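Local coordinates for aminotransferase, class V family protein (Trichomonas vaginalis, PDB 5F8V) that probably catalyses the pyridoxal-phosphate-dependent transamination of O-phospho-L-serine with 2-oxoglutarate, a step of L-serine biosynthesis, at residues 82-87 / 229-234; 88-93 / 148-153; 94-99 / 120-125; 101-106 / 157-162; 140-145 / 166-171. All coordinates share one frame; numbering follows the deposited sequence.

Contact 1: residues 82-87 / 229-234; sequences FSAIPF and ITMDYR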
# COMPACT_ATOMS: atom_id res chain seq x y z
N PHE A 82 0.69 13.43 1.57
CA PHE A 82 0.67 14.72 2.31
C PHE A 82 1.95 14.93 3.13
O PHE A 82 2.45 16.04 3.24
CB PHE A 82 -0.51 14.84 3.30
CG PHE A 82 -1.89 14.73 2.70
CD1 PHE A 82 -2.13 14.81 1.33
CD2 PHE A 82 -2.99 14.59 3.56
CE1 PHE A 82 -3.42 14.71 0.83
CE2 PHE A 82 -4.27 14.50 3.06
CZ PHE A 82 -4.49 14.56 1.69
N SER A 83 2.46 13.85 3.72
CA SER A 83 3.71 13.89 4.47
C SER A 83 4.92 14.00 3.53
O SER A 83 5.81 14.82 3.76
CB SER A 83 3.86 12.65 5.32
OG SER A 83 2.71 12.44 6.12
N ALA A 84 4.92 13.20 2.47
CA ALA A 84 6.06 13.13 1.56
C ALA A 84 6.27 14.42 0.76
O ALA A 84 7.41 14.76 0.45
CB ALA A 84 5.93 11.94 0.62
N ILE A 85 5.20 15.15 0.46
CA ILE A 85 5.30 16.37 -0.34
C ILE A 85 6.31 17.38 0.24
O ILE A 85 7.27 17.76 -0.45
CB ILE A 85 3.91 17.02 -0.61
CG1 ILE A 85 3.05 16.16 -1.57
CG2 ILE A 85 4.04 18.45 -1.14
CD1 ILE A 85 3.61 15.91 -2.96
N PRO A 86 6.12 17.82 1.51
CA PRO A 86 7.10 18.77 2.06
C PRO A 86 8.51 18.20 2.24
O PRO A 86 9.48 18.92 1.98
CB PRO A 86 6.48 19.19 3.40
CG PRO A 86 5.47 18.15 3.72
CD PRO A 86 4.96 17.67 2.40
N PHE A 87 8.64 16.94 2.66
CA PHE A 87 9.96 16.28 2.71
C PHE A 87 10.71 16.44 1.39
O PHE A 87 11.89 16.78 1.40
CB PHE A 87 9.85 14.78 3.01
CG PHE A 87 9.79 14.45 4.46
CD1 PHE A 87 10.90 14.66 5.28
CD2 PHE A 87 8.63 13.91 5.03
CE1 PHE A 87 10.85 14.36 6.63
CE2 PHE A 87 8.59 13.61 6.38
CZ PHE A 87 9.70 13.83 7.18
N ILE A 229 13.35 6.50 3.55
CA ILE A 229 13.99 6.33 2.24
C ILE A 229 13.01 5.97 1.11
O ILE A 229 13.17 6.49 0.01
CB ILE A 229 15.17 5.34 2.26
CG1 ILE A 229 16.01 5.49 0.98
CG2 ILE A 229 14.69 3.91 2.45
CD1 ILE A 229 17.33 4.74 1.01
N THR A 230 11.99 5.13 1.38
CA THR A 230 10.98 4.79 0.33
C THR A 230 10.08 5.97 -0.05
O THR A 230 9.45 5.94 -1.11
CB THR A 230 10.08 3.59 0.72
OG1 THR A 230 9.47 3.83 2.00
CG2 THR A 230 10.87 2.30 0.76
N MET A 231 10.00 6.98 0.82
CA MET A 231 9.23 8.20 0.56
C MET A 231 10.05 9.33 -0.09
O MET A 231 9.51 10.42 -0.31
CB MET A 231 8.61 8.70 1.87
CG MET A 231 7.62 7.73 2.50
SD MET A 231 7.09 8.23 4.15
CE MET A 231 6.32 9.80 3.79
N ASP A 232 11.33 9.08 -0.36
CA ASP A 232 12.15 10.00 -1.15
C ASP A 232 11.89 9.65 -2.60
O ASP A 232 12.26 8.56 -3.05
CB ASP A 232 13.64 9.83 -0.80
CG ASP A 232 14.54 10.87 -1.49
OD1 ASP A 232 14.15 11.52 -2.48
OD2 ASP A 232 15.69 11.01 -1.02
N TYR A 233 11.24 10.56 -3.32
CA TYR A 233 10.78 10.26 -4.67
C TYR A 233 11.94 10.06 -5.67
O TYR A 233 11.78 9.34 -6.65
CB TYR A 233 9.82 11.33 -5.19
CG TYR A 233 8.46 11.41 -4.49
CD1 TYR A 233 7.70 10.26 -4.23
CD2 TYR A 233 7.92 12.64 -4.12
CE1 TYR A 233 6.45 10.35 -3.60
CE2 TYR A 233 6.69 12.74 -3.49
CZ TYR A 233 5.95 11.60 -3.24
OH TYR A 233 4.72 11.73 -2.62
N ARG A 234 13.10 10.68 -5.40
CA ARG A 234 14.33 10.42 -6.16
C ARG A 234 14.71 8.94 -6.12
O ARG A 234 15.04 8.36 -7.14
CB ARG A 234 15.51 11.22 -5.60
CG ARG A 234 15.38 12.72 -5.79
CD ARG A 234 16.05 13.51 -4.67
NE ARG A 234 15.43 14.83 -4.58
CZ ARG A 234 14.24 15.09 -4.02
NH1 ARG A 234 13.52 14.12 -3.46
NH2 ARG A 234 13.78 16.33 -4.02

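Contact 2: residues 88-93 / 148-153; sequences NFIGEH and AAYFYY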
# COMPACT_ATOMS: atom_id res chain seq x y z
N ASN A 88 9.99 16.25 0.28
CA ASN A 88 10.57 16.21 -1.07
C ASN A 88 10.74 17.56 -1.78
O ASN A 88 11.64 17.69 -2.60
CB ASN A 88 9.73 15.28 -1.98
CG ASN A 88 10.05 13.81 -1.76
OD1 ASN A 88 10.98 13.28 -2.37
ND2 ASN A 88 9.25 13.14 -0.92
N PHE A 89 9.87 18.54 -1.49
CA PHE A 89 9.77 19.74 -2.35
C PHE A 89 9.92 21.11 -1.68
O PHE A 89 9.86 22.13 -2.38
CB PHE A 89 8.44 19.72 -3.11
CG PHE A 89 8.24 18.51 -3.98
CD1 PHE A 89 9.16 18.19 -4.98
CD2 PHE A 89 7.12 17.69 -3.82
CE1 PHE A 89 8.97 17.07 -5.79
CE2 PHE A 89 6.93 16.58 -4.62
CZ PHE A 89 7.85 16.28 -5.61
N ILE A 90 10.11 21.16 -0.37
CA ILE A 90 10.47 22.43 0.28
C ILE A 90 11.82 22.92 -0.27
O ILE A 90 11.98 24.11 -0.55
CB ILE A 90 10.53 22.30 1.83
CG1 ILE A 90 9.10 22.16 2.38
CG2 ILE A 90 11.22 23.51 2.46
CD1 ILE A 90 9.04 21.77 3.84
N GLY A 91 12.77 22.01 -0.42
CA GLY A 91 14.13 22.34 -0.80
C GLY A 91 14.75 23.24 0.26
O GLY A 91 14.66 22.95 1.45
N GLU A 92 15.34 24.35 -0.19
CA GLU A 92 15.93 25.35 0.68
C GLU A 92 15.02 26.58 0.83
O GLU A 92 15.44 27.58 1.39
CB GLU A 92 17.29 25.81 0.12
CG GLU A 92 18.29 24.71 -0.22
CD GLU A 92 18.98 24.11 1.01
OE1 GLU A 92 18.46 24.23 2.14
OE2 GLU A 92 20.05 23.48 0.82
N HIS A 93 13.78 26.50 0.34
CA HIS A 93 12.84 27.62 0.44
C HIS A 93 12.39 27.83 1.89
O HIS A 93 12.39 26.90 2.69
CB HIS A 93 11.63 27.41 -0.47
CG HIS A 93 11.98 27.35 -1.92
ND1 HIS A 93 12.25 26.17 -2.57
CD2 HIS A 93 12.13 28.33 -2.85
CE1 HIS A 93 12.55 26.42 -3.83
NE2 HIS A 93 12.48 27.73 -4.03
N ALA A 148 8.04 31.00 -1.71
CA ALA A 148 7.24 29.77 -1.60
C ALA A 148 7.82 28.64 -2.46
O ALA A 148 8.08 28.83 -3.64
CB ALA A 148 5.79 30.04 -1.97
N ALA A 149 8.01 27.48 -1.84
CA ALA A 149 8.53 26.30 -2.53
C ALA A 149 7.51 25.74 -3.51
O ALA A 149 7.88 25.15 -4.55
CB ALA A 149 8.93 25.23 -1.51
N TYR A 150 6.23 25.89 -3.17
CA TYR A 150 5.14 25.43 -4.00
C TYR A 150 3.82 26.05 -3.54
O TYR A 150 3.75 26.68 -2.47
CB TYR A 150 5.06 23.89 -3.99
CG TYR A 150 4.99 23.24 -2.61
CD1 TYR A 150 6.09 22.57 -2.08
CD2 TYR A 150 3.81 23.24 -1.87
CE1 TYR A 150 6.03 21.95 -0.83
CE2 TYR A 150 3.73 22.63 -0.62
CZ TYR A 150 4.84 21.98 -0.11
OH TYR A 150 4.75 21.39 1.12
N PHE A 151 2.79 25.87 -4.37
CA PHE A 151 1.42 26.24 -4.07
C PHE A 151 0.62 24.93 -4.08
O PHE A 151 0.44 24.33 -5.14
CB PHE A 151 0.89 27.20 -5.13
CG PHE A 151 -0.52 27.67 -4.88
CD1 PHE A 151 -0.76 28.89 -4.24
CD2 PHE A 151 -1.61 26.91 -5.31
CE1 PHE A 151 -2.06 29.33 -4.03
CE2 PHE A 151 -2.90 27.34 -5.09
CZ PHE A 151 -3.13 28.55 -4.45
N TYR A 152 0.19 24.49 -2.91
CA TYR A 152 -0.53 23.23 -2.77
C TYR A 152 -2.03 23.47 -2.77
O TYR A 152 -2.50 24.41 -2.12
CB TYR A 152 -0.13 22.52 -1.47
CG TYR A 152 -0.81 21.19 -1.27
CD1 TYR A 152 -2.14 21.10 -0.83
CD2 TYR A 152 -0.13 19.99 -1.52
CE1 TYR A 152 -2.77 19.89 -0.67
CE2 TYR A 152 -0.75 18.77 -1.35
CZ TYR A 152 -2.06 18.73 -0.92
OH TYR A 152 -2.68 17.53 -0.75
N TYR A 153 -2.77 22.63 -3.49
CA TYR A 153 -4.24 22.68 -3.45
C TYR A 153 -4.89 21.38 -3.89
O TYR A 153 -4.26 20.54 -4.52
CB TYR A 153 -4.78 23.83 -4.30
CG TYR A 153 -4.97 23.56 -5.78
CD1 TYR A 153 -3.89 23.57 -6.65
CD2 TYR A 153 -6.24 23.33 -6.30
CE1 TYR A 153 -4.06 23.33 -8.02
CE2 TYR A 153 -6.42 23.10 -7.66
CZ TYR A 153 -5.32 23.10 -8.51
OH TYR A 153 -5.52 22.88 -9.85

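Contact 3: residues 94-99 / 120-125; sequences KAVDYL and VTVNSV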
# COMPACT_ATOMS: atom_id res chain seq x y z
N LYS A 94 12.01 29.07 2.21
CA LYS A 94 11.64 29.44 3.57
C LYS A 94 10.12 29.43 3.80
O LYS A 94 9.67 29.70 4.92
CB LYS A 94 12.22 30.81 3.92
CG LYS A 94 13.75 30.91 3.79
CD LYS A 94 14.48 29.86 4.62
CE LYS A 94 15.99 30.07 4.66
NZ LYS A 94 16.69 29.34 3.56
N ALA A 95 9.34 29.12 2.77
CA ALA A 95 7.88 29.10 2.88
C ALA A 95 7.22 28.07 1.98
O ALA A 95 7.81 27.63 0.99
CB ALA A 95 7.32 30.49 2.58
N VAL A 96 6.00 27.67 2.36
CA VAL A 96 5.12 26.87 1.52
C VAL A 96 3.70 27.42 1.59
O VAL A 96 3.25 27.84 2.66
CB VAL A 96 5.12 25.37 1.91
CG1 VAL A 96 6.44 24.72 1.55
CG2 VAL A 96 4.77 25.18 3.39
N ASP A 97 3.01 27.41 0.45
CA ASP A 97 1.64 27.91 0.36
C ASP A 97 0.63 26.77 0.17
O ASP A 97 0.79 25.92 -0.72
CB ASP A 97 1.52 28.95 -0.76
CG ASP A 97 2.03 30.35 -0.34
OD1 ASP A 97 2.06 30.66 0.87
OD2 ASP A 97 2.40 31.16 -1.22
N TYR A 98 -0.40 26.77 1.03
CA TYR A 98 -1.51 25.83 0.98
C TYR A 98 -2.82 26.61 0.83
O TYR A 98 -3.12 27.47 1.64
CB TYR A 98 -1.54 25.00 2.27
CG TYR A 98 -0.50 23.89 2.29
CD1 TYR A 98 -0.85 22.59 1.96
CD2 TYR A 98 0.83 24.16 2.59
CE1 TYR A 98 0.08 21.57 1.95
CE2 TYR A 98 1.79 23.14 2.58
CZ TYR A 98 1.40 21.85 2.26
OH TYR A 98 2.31 20.83 2.24
N LEU A 99 -3.57 26.33 -0.24
CA LEU A 99 -4.92 26.87 -0.39
C LEU A 99 -5.88 25.79 0.11
O LEU A 99 -5.95 24.70 -0.47
CB LEU A 99 -5.23 27.23 -1.84
CG LEU A 99 -6.68 27.68 -2.12
CD1 LEU A 99 -6.95 29.08 -1.60
CD2 LEU A 99 -7.00 27.60 -3.61
N VAL A 120 10.59 27.13 8.10
CA VAL A 120 9.64 27.13 6.99
C VAL A 120 8.30 27.66 7.46
O VAL A 120 7.70 27.08 8.37
CB VAL A 120 9.46 25.74 6.35
CG1 VAL A 120 8.53 25.82 5.15
CG2 VAL A 120 10.81 25.16 5.92
N THR A 121 7.85 28.75 6.85
CA THR A 121 6.53 29.31 7.12
C THR A 121 5.48 28.48 6.37
O THR A 121 5.48 28.46 5.14
CB THR A 121 6.45 30.79 6.69
OG1 THR A 121 7.47 31.55 7.37
CG2 THR A 121 5.09 31.40 7.02
N VAL A 122 4.60 27.80 7.10
CA VAL A 122 3.50 27.04 6.51
C VAL A 122 2.27 27.96 6.47
O VAL A 122 1.58 28.14 7.47
CB VAL A 122 3.19 25.76 7.30
CG1 VAL A 122 2.14 24.92 6.57
CG2 VAL A 122 4.47 24.96 7.54
N ASN A 123 2.02 28.53 5.29
CA ASN A 123 1.04 29.59 5.13
C ASN A 123 -0.26 29.07 4.51
O ASN A 123 -0.23 28.44 3.45
CB ASN A 123 1.63 30.69 4.26
CG ASN A 123 0.71 31.89 4.12
OD1 ASN A 123 0.15 32.37 5.10
ND2 ASN A 123 0.54 32.36 2.89
N SER A 124 -1.38 29.33 5.18
CA SER A 124 -2.70 29.14 4.60
C SER A 124 -3.08 30.39 3.79
O SER A 124 -3.17 31.48 4.36
CB SER A 124 -3.73 28.87 5.69
OG SER A 124 -5.01 28.67 5.12
N VAL A 125 -3.29 30.21 2.49
CA VAL A 125 -3.41 31.30 1.50
C VAL A 125 -4.69 32.14 1.63
O VAL A 125 -4.65 33.37 1.43
CB VAL A 125 -3.30 30.71 0.06
CG1 VAL A 125 -3.80 31.67 -1.01
CG2 VAL A 125 -1.86 30.31 -0.24
O HOH W 1 10.42 31.03 7.44
O HOH W 2 -6.22 28.63 2.69

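Contact 4: residues 101-106 / 157-162; sequences TGTWSK and ETIQGI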
# COMPACT_ATOMS: atom_id res chain seq x y z
N THR A 101 -9.49 24.69 0.46
CA THR A 101 -10.86 24.87 -0.02
C THR A 101 -11.85 23.91 0.63
O THR A 101 -13.06 24.04 0.42
CB THR A 101 -10.93 24.70 -1.54
OG1 THR A 101 -10.41 23.41 -1.89
CG2 THR A 101 -10.12 25.80 -2.24
N GLY A 102 -11.36 22.94 1.39
CA GLY A 102 -12.21 21.93 2.01
C GLY A 102 -11.42 21.05 2.95
O GLY A 102 -10.33 21.42 3.39
N THR A 103 -11.94 19.86 3.21
CA THR A 103 -11.37 18.97 4.23
C THR A 103 -9.99 18.41 3.85
O THR A 103 -9.11 18.38 4.69
CB THR A 103 -12.34 17.82 4.55
OG1 THR A 103 -13.59 18.38 4.96
CG2 THR A 103 -11.81 16.93 5.65
N TRP A 104 -9.78 17.97 2.61
CA TRP A 104 -8.53 17.28 2.27
C TRP A 104 -7.33 18.23 2.13
O TRP A 104 -6.24 17.91 2.60
CB TRP A 104 -8.69 16.39 1.04
CG TRP A 104 -9.67 15.28 1.27
CD1 TRP A 104 -10.87 15.11 0.65
CD2 TRP A 104 -9.55 14.22 2.22
NE1 TRP A 104 -11.50 14.00 1.14
CE2 TRP A 104 -10.71 13.43 2.10
CE3 TRP A 104 -8.57 13.86 3.16
CZ2 TRP A 104 -10.92 12.29 2.89
CZ3 TRP A 104 -8.78 12.72 3.95
CH2 TRP A 104 -9.95 11.95 3.81
N SER A 105 -7.53 19.37 1.47
CA SER A 105 -6.48 20.40 1.42
C SER A 105 -6.11 20.88 2.81
O SER A 105 -4.93 21.06 3.11
CB SER A 105 -6.91 21.58 0.55
OG SER A 105 -8.16 22.07 0.94
N LYS A 106 -7.13 21.06 3.67
CA LYS A 106 -6.90 21.42 5.08
C LYS A 106 -6.10 20.34 5.79
O LYS A 106 -5.18 20.66 6.54
CB LYS A 106 -8.21 21.68 5.83
CG LYS A 106 -8.02 22.31 7.22
CD LYS A 106 -9.25 22.13 8.11
CE LYS A 106 -9.08 22.84 9.45
NZ LYS A 106 -7.97 22.26 10.27
N GLU A 157 -12.58 18.72 -4.00
CA GLU A 157 -12.87 18.42 -2.59
C GLU A 157 -14.10 17.52 -2.52
O GLU A 157 -15.20 17.92 -2.89
CB GLU A 157 -13.02 19.70 -1.76
CG GLU A 157 -11.69 20.38 -1.47
CD GLU A 157 -10.86 19.71 -0.39
OE1 GLU A 157 -11.31 18.71 0.21
OE2 GLU A 157 -9.73 20.20 -0.11
N THR A 158 -13.88 16.30 -2.06
CA THR A 158 -14.83 15.19 -2.13
C THR A 158 -16.06 15.42 -1.22
O THR A 158 -17.20 15.11 -1.60
CB THR A 158 -14.08 13.88 -1.76
OG1 THR A 158 -12.82 13.86 -2.45
CG2 THR A 158 -14.83 12.64 -2.14
N ILE A 159 -15.83 15.99 -0.04
CA ILE A 159 -16.89 16.18 0.96
C ILE A 159 -17.72 17.44 0.68
O ILE A 159 -18.94 17.44 0.86
CB ILE A 159 -16.30 16.19 2.39
CG1 ILE A 159 -15.60 14.86 2.68
CG2 ILE A 159 -17.38 16.46 3.44
CD1 ILE A 159 -14.64 14.90 3.85
N GLN A 160 -17.05 18.51 0.25
CA GLN A 160 -17.71 19.78 -0.04
C GLN A 160 -18.28 19.85 -1.47
O GLN A 160 -19.19 20.64 -1.73
CB GLN A 160 -16.75 20.94 0.19
CG GLN A 160 -16.44 21.22 1.66
CD GLN A 160 -15.45 20.24 2.27
OE1 GLN A 160 -14.56 19.72 1.59
NE2 GLN A 160 -15.59 19.99 3.55
N GLY A 161 -17.77 19.03 -2.38
CA GLY A 161 -18.18 19.10 -3.79
C GLY A 161 -17.75 20.38 -4.49
O GLY A 161 -18.51 20.93 -5.29
N ILE A 162 -16.54 20.85 -4.18
CA ILE A 162 -15.93 22.05 -4.80
C ILE A 162 -14.78 21.61 -5.71
O ILE A 162 -13.83 21.01 -5.24
CB ILE A 162 -15.42 23.03 -3.72
CG1 ILE A 162 -16.60 23.48 -2.84
CG2 ILE A 162 -14.75 24.25 -4.35
CD1 ILE A 162 -16.26 24.47 -1.75
O HOH W 3 -11.34 22.25 -4.28

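Contact 5: residues 140-145 / 166-171; sequences DTWKLS and QFPDVP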
# COMPACT_ATOMS: atom_id res chain seq x y z
N ASP A 140 -7.98 37.23 -5.94
CA ASP A 140 -7.38 38.50 -5.52
C ASP A 140 -7.29 38.68 -3.99
O ASP A 140 -6.65 39.63 -3.54
CB ASP A 140 -8.14 39.69 -6.14
CG ASP A 140 -8.17 39.64 -7.66
OD1 ASP A 140 -7.12 39.40 -8.29
OD2 ASP A 140 -9.25 39.87 -8.25
N THR A 141 -7.92 37.80 -3.21
CA THR A 141 -7.79 37.82 -1.74
C THR A 141 -6.68 36.91 -1.22
O THR A 141 -6.36 36.94 -0.03
CB THR A 141 -9.10 37.36 -1.04
OG1 THR A 141 -9.38 36.00 -1.38
CG2 THR A 141 -10.26 38.24 -1.45
N TRP A 142 -6.12 36.08 -2.11
CA TRP A 142 -5.07 35.14 -1.74
C TRP A 142 -3.82 35.91 -1.32
O TRP A 142 -3.40 36.84 -2.01
CB TRP A 142 -4.73 34.23 -2.93
CG TRP A 142 -5.85 33.32 -3.39
CD1 TRP A 142 -7.15 33.30 -2.95
CD2 TRP A 142 -5.77 32.32 -4.42
NE1 TRP A 142 -7.87 32.36 -3.63
CE2 TRP A 142 -7.06 31.74 -4.54
CE3 TRP A 142 -4.74 31.86 -5.25
CZ2 TRP A 142 -7.34 30.73 -5.46
CZ3 TRP A 142 -5.02 30.85 -6.16
CH2 TRP A 142 -6.32 30.30 -6.26
N LYS A 143 -3.24 35.51 -0.18
CA LYS A 143 -2.00 36.08 0.34
C LYS A 143 -0.89 35.05 0.16
O LYS A 143 -0.78 34.11 0.95
CB LYS A 143 -2.17 36.48 1.82
CG LYS A 143 -2.57 37.94 2.05
CD LYS A 143 -3.86 38.31 1.32
CE LYS A 143 -4.18 39.79 1.46
NZ LYS A 143 -5.34 40.18 0.60
N LEU A 144 -0.10 35.22 -0.90
CA LEU A 144 0.99 34.29 -1.22
C LEU A 144 2.27 34.68 -0.47
O LEU A 144 2.45 35.84 -0.10
CB LEU A 144 1.25 34.26 -2.73
CG LEU A 144 0.05 34.12 -3.67
CD1 LEU A 144 0.54 33.86 -5.09
CD2 LEU A 144 -0.92 33.03 -3.23
N SER A 145 3.14 33.69 -0.27
CA SER A 145 4.40 33.88 0.45
C SER A 145 5.51 34.23 -0.53
O SER A 145 5.48 33.82 -1.69
CB SER A 145 4.76 32.61 1.21
OG SER A 145 3.78 32.32 2.19
N GLN A 166 -10.20 25.09 -13.93
CA GLN A 166 -8.85 25.23 -14.50
C GLN A 166 -7.83 25.43 -13.38
O GLN A 166 -8.21 25.79 -12.26
CB GLN A 166 -8.82 26.42 -15.48
CG GLN A 166 -8.98 27.79 -14.83
CD GLN A 166 -9.54 28.84 -15.77
OE1 GLN A 166 -8.85 29.78 -16.15
NE2 GLN A 166 -10.81 28.68 -16.14
N PHE A 167 -6.55 25.19 -13.66
CA PHE A 167 -5.50 25.37 -12.64
C PHE A 167 -5.41 26.84 -12.23
O PHE A 167 -5.61 27.72 -13.06
CB PHE A 167 -4.13 24.91 -13.15
CG PHE A 167 -4.00 23.42 -13.42
CD1 PHE A 167 -4.97 22.49 -13.02
CD2 PHE A 167 -2.85 22.95 -14.05
CE1 PHE A 167 -4.80 21.15 -13.28
CE2 PHE A 167 -2.69 21.60 -14.30
CZ PHE A 167 -3.66 20.70 -13.92
N PRO A 168 -5.12 27.11 -10.94
CA PRO A 168 -4.85 28.49 -10.52
C PRO A 168 -3.62 29.08 -11.22
O PRO A 168 -2.74 28.34 -11.68
CB PRO A 168 -4.58 28.36 -9.02
CG PRO A 168 -5.21 27.09 -8.61
CD PRO A 168 -5.08 26.18 -9.79
N ASP A 169 -3.59 30.41 -11.28
CA ASP A 169 -2.45 31.17 -11.79
C ASP A 169 -1.69 31.76 -10.60
O ASP A 169 -2.14 32.71 -9.97
CB ASP A 169 -2.95 32.28 -12.72
CG ASP A 169 -1.83 33.03 -13.42
OD1 ASP A 169 -0.72 32.46 -13.57
OD2 ASP A 169 -2.07 34.18 -13.84
N VAL A 170 -0.55 31.15 -10.28
CA VAL A 170 0.31 31.61 -9.19
C VAL A 170 1.78 31.44 -9.58
O VAL A 170 2.10 30.62 -10.44
CB VAL A 170 0.03 30.86 -7.86
CG1 VAL A 170 -1.38 31.14 -7.36
CG2 VAL A 170 0.28 29.37 -8.00
N PRO A 171 2.68 32.22 -8.94
CA PRO A 171 4.09 32.11 -9.33
C PRO A 171 4.70 30.73 -9.06
O PRO A 171 5.29 30.13 -9.96
CB PRO A 171 4.77 33.20 -8.50
CG PRO A 171 3.70 34.21 -8.26
CD PRO A 171 2.47 33.36 -8.03

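Contact 1: residues 82-87 / 229-234
Helix 78-89, which packs on the central sheet, meets the turn that opens helix 233-238 through Ala84, Met231 and Tyr233. The methyl of Ala84 points at the turn and is met by two side chains: Met231 CE comes within 3.8 Å of Ala84 CB, and Tyr233 OH lies 3.5 Å from the same atom. Met231 bends at its end (chi3 60°), which sets CE against the helix, where it also lies 4.1 Å from Ser83 CB. Near the plane of the tyrosine ring, at its edge, sits Ile85 CD1, 4.3 Å from Tyr233 OH. No hydrogen bond crosses here; Tyr233 OH pairs with Gln81 and Ser83 OG with Glu111. Within the turn Asp232 is the N-cap of the incoming helix. Its OD1 accepts from Arg234 N at 3.2 Å and, in a salt bridge, from Arg234 NH1 at 2.8 Å, the two donors arriving from opposite faces of the carboxylate. Beyond the pair, Met231 packs on Met231 of the second subunit, and Ile229 N bonds to Glu111 of that subunit. This is a capped helix start docked on a sheet-flanking helix at the dimer interface of a class-V aminotransferase.

Contact 2: residues 88-93 / 148-153
His93 lies with one ring face against Ala149, whose CA sits 3.9 Å from the ring centroid and offset toward the rim, a CH-pi contact. The alanine methyl meets the turn as well: Ala149 CB is 3.6 Å from His93 ND1 and 3.4 Å from Ile90 O. With CG anti to the carbonyl carbon (chi1 -63°), the imidazole is held against further rotation by His93 ND1, which donates to Ile90 O at 2.9 Å, with the oxygen in the plane of the ring. Ile90 O also accepts from His93 N, the two donors reaching it from opposite faces of the carbonyl plane. The backbone bond closes a type II' beta turn from Ile90 to His93, in which Gly91 takes the positive phi of 61°, and the ND1 bond adds a side-chain grip on the same oxygen. The turn carries the chain from helix 78-89 toward strand 95-98, while Ala149 marks a corner in strand 148-154. Past that corner Tyr150 holds CG between its backbone N and carbonyl carbon (chi1 53°), and the ring presents an edge to the backbone of Phe89 and Ile90. Phe89 O lies near the ring plane, 3.8 Å from Tyr150 CD1, and Phe89 CB is equally close to that atom. The phenylalanine ring itself leads away, onto Ile175. Tyr150 OH bonds to Tyr98 OH, and Arg221 NH1 ties the two segments together by donating to both Phe89 O and Ala149 O.

Contact 3: residues 94-99 / 120-125
Asp97 and Asn123 lie side by side and point the same way from neighbouring strands. Along the aspartate, CB packs 3.7 Å from Val125 CG2, and CG is 3.9 Å from that same methyl. Asp97 OD1 then reaches the asparagine, 3.4 Å from Asn123 CB, and accepts from Asn123 ND2 at 3.0 Å. This donor stands above the carboxylate plane, although the oxygen lies in the plane of the amide; the two flat groups are turned 59° apart. Ser145 OG also bonds to OD1, and Asn123 ND2 has a second acceptor in Lys143 O. Strands 95-98 and 121-124 are the parallel pair of a beta-alpha-beta crossover through helix 103-115. Five backbone bonds join them, from Thr121 N to Lys94 O through to Val125 N to Tyr98 O. On the face toward the helix, Val96 CG2 meets Val122 CG1 at 4.1 Å, with Tyr98 CD2 4.3 Å from that Val122 methyl. At one end a water bridges Lys94 O and Thr121 OG1.

Contact 4: residues 101-106 / 157-162
Next to the cofactor site, residues 157-162 bind the start of helix 103-115 through the side chains of Glu157 and Gln160. Glu157 reaches past Gly102, its chain bent at chi2 (-76°), and takes two amides of the first turn, one on each carboxylate oxygen. Glu157 OE1 accepts from Trp104 N at 2.9 Å and OE2 from Ser105 N at 2.8 Å, each through its syn lone pair. Ser105 OG adds a third bond, 2.7 Å to Glu157 OE2 and nearly along the C-O axis. The carboxylate lies almost parallel to the indole of Trp104, their planes 3° apart. A negative group at this place would be favoured by the helix end, consistent with a charged Glu157. Gly102 is the N-cap residue; a CB on it would run into Gln160 OE1 and Glu157 CG, and Gly102 CA already lies 3.3 Å from Gln160 OE1. Gln160 uses both ends of its amide on Thr103: NE2 gives a nearly straight bond of 2.9 Å to Thr103 OG1, whereas OE1 receives Thr103 N at 3.1 Å from above the carbonyl plane. Ile159 CD1 packs on Thr103 CB. The segment closes in a G1 beta bulge, with Gly161 and Ile162 both facing Glu157, and a water links Thr101 OG1 to Ile162 O. On the cofactor side Thr158 OG1 bonds to O3 of the pyridoxal-phosphate-modified residue at position 202 and to Ser180 OG.

Contact 5: residues 140-145 / 166-171
Trp142 meets Pro168 and Val170 with the edge of its six-membered ring. Pro168 CB lies 3.8 Å from Trp142 CH2, and Val170 CG1 lies 3.8 Å from Trp142 CZ3. Both atoms are near the indole plane and so meet its rim; the two side chains cross the indole at about a right angle. Leu144 closes the other end of the patch: its CD1 is 4.0 Å from Val170 CG1 and 3.6 Å from Pro171 CD. CB of Leu144 points toward residues 166-171, and with CG anti to the backbone carbonyl carbon (chi1 -47°) and an extended chi2 (-170°), CD1 is the atom that touches. No hydrogen bond crosses, and the contact is wholly apolar. In the next shell Trp142 NE1 donates to Pro137 O, and Phe151 of strand 148-154 meets the indole with planes about 20° apart. Phe151 also touches Leu144 and Val170, and so contacts both loops. Further out, backbone hydrogen bonding between Lys143 and Val125 holds the first loop beside strand 121-124, and Asp169 O accepts from Arg139 NE. The two segments are connecting loops that lead into strands 148-154 and 174-177, parallel neighbours in the central sheet of this alpha/beta aminotransferase domain.

Contacts 1, 2 and 4 are buried, whereas contacts 3 and 5 are partly open to solvent at the 121-124 side of the sheet. Contacts 1 and 2 share helix 78-89 and are joined by Asn88, which bonds to Met231 O and Arg234 NH1. Contacts 2 and 3 meet on adjacent strands of the same sheet, and Phe151 of contact 2's strand touches both loops of contact 5. Contact 3 relies mainly on backbone bonds, contact 5 on apolar side chains alone, and contacts 1 and 2 mostly on packing with polar groups satisfied nearby. Contact 4, nearest the chain's centre and the cofactor, is instead dominated by side-chain hydrogen bonds to a helix end.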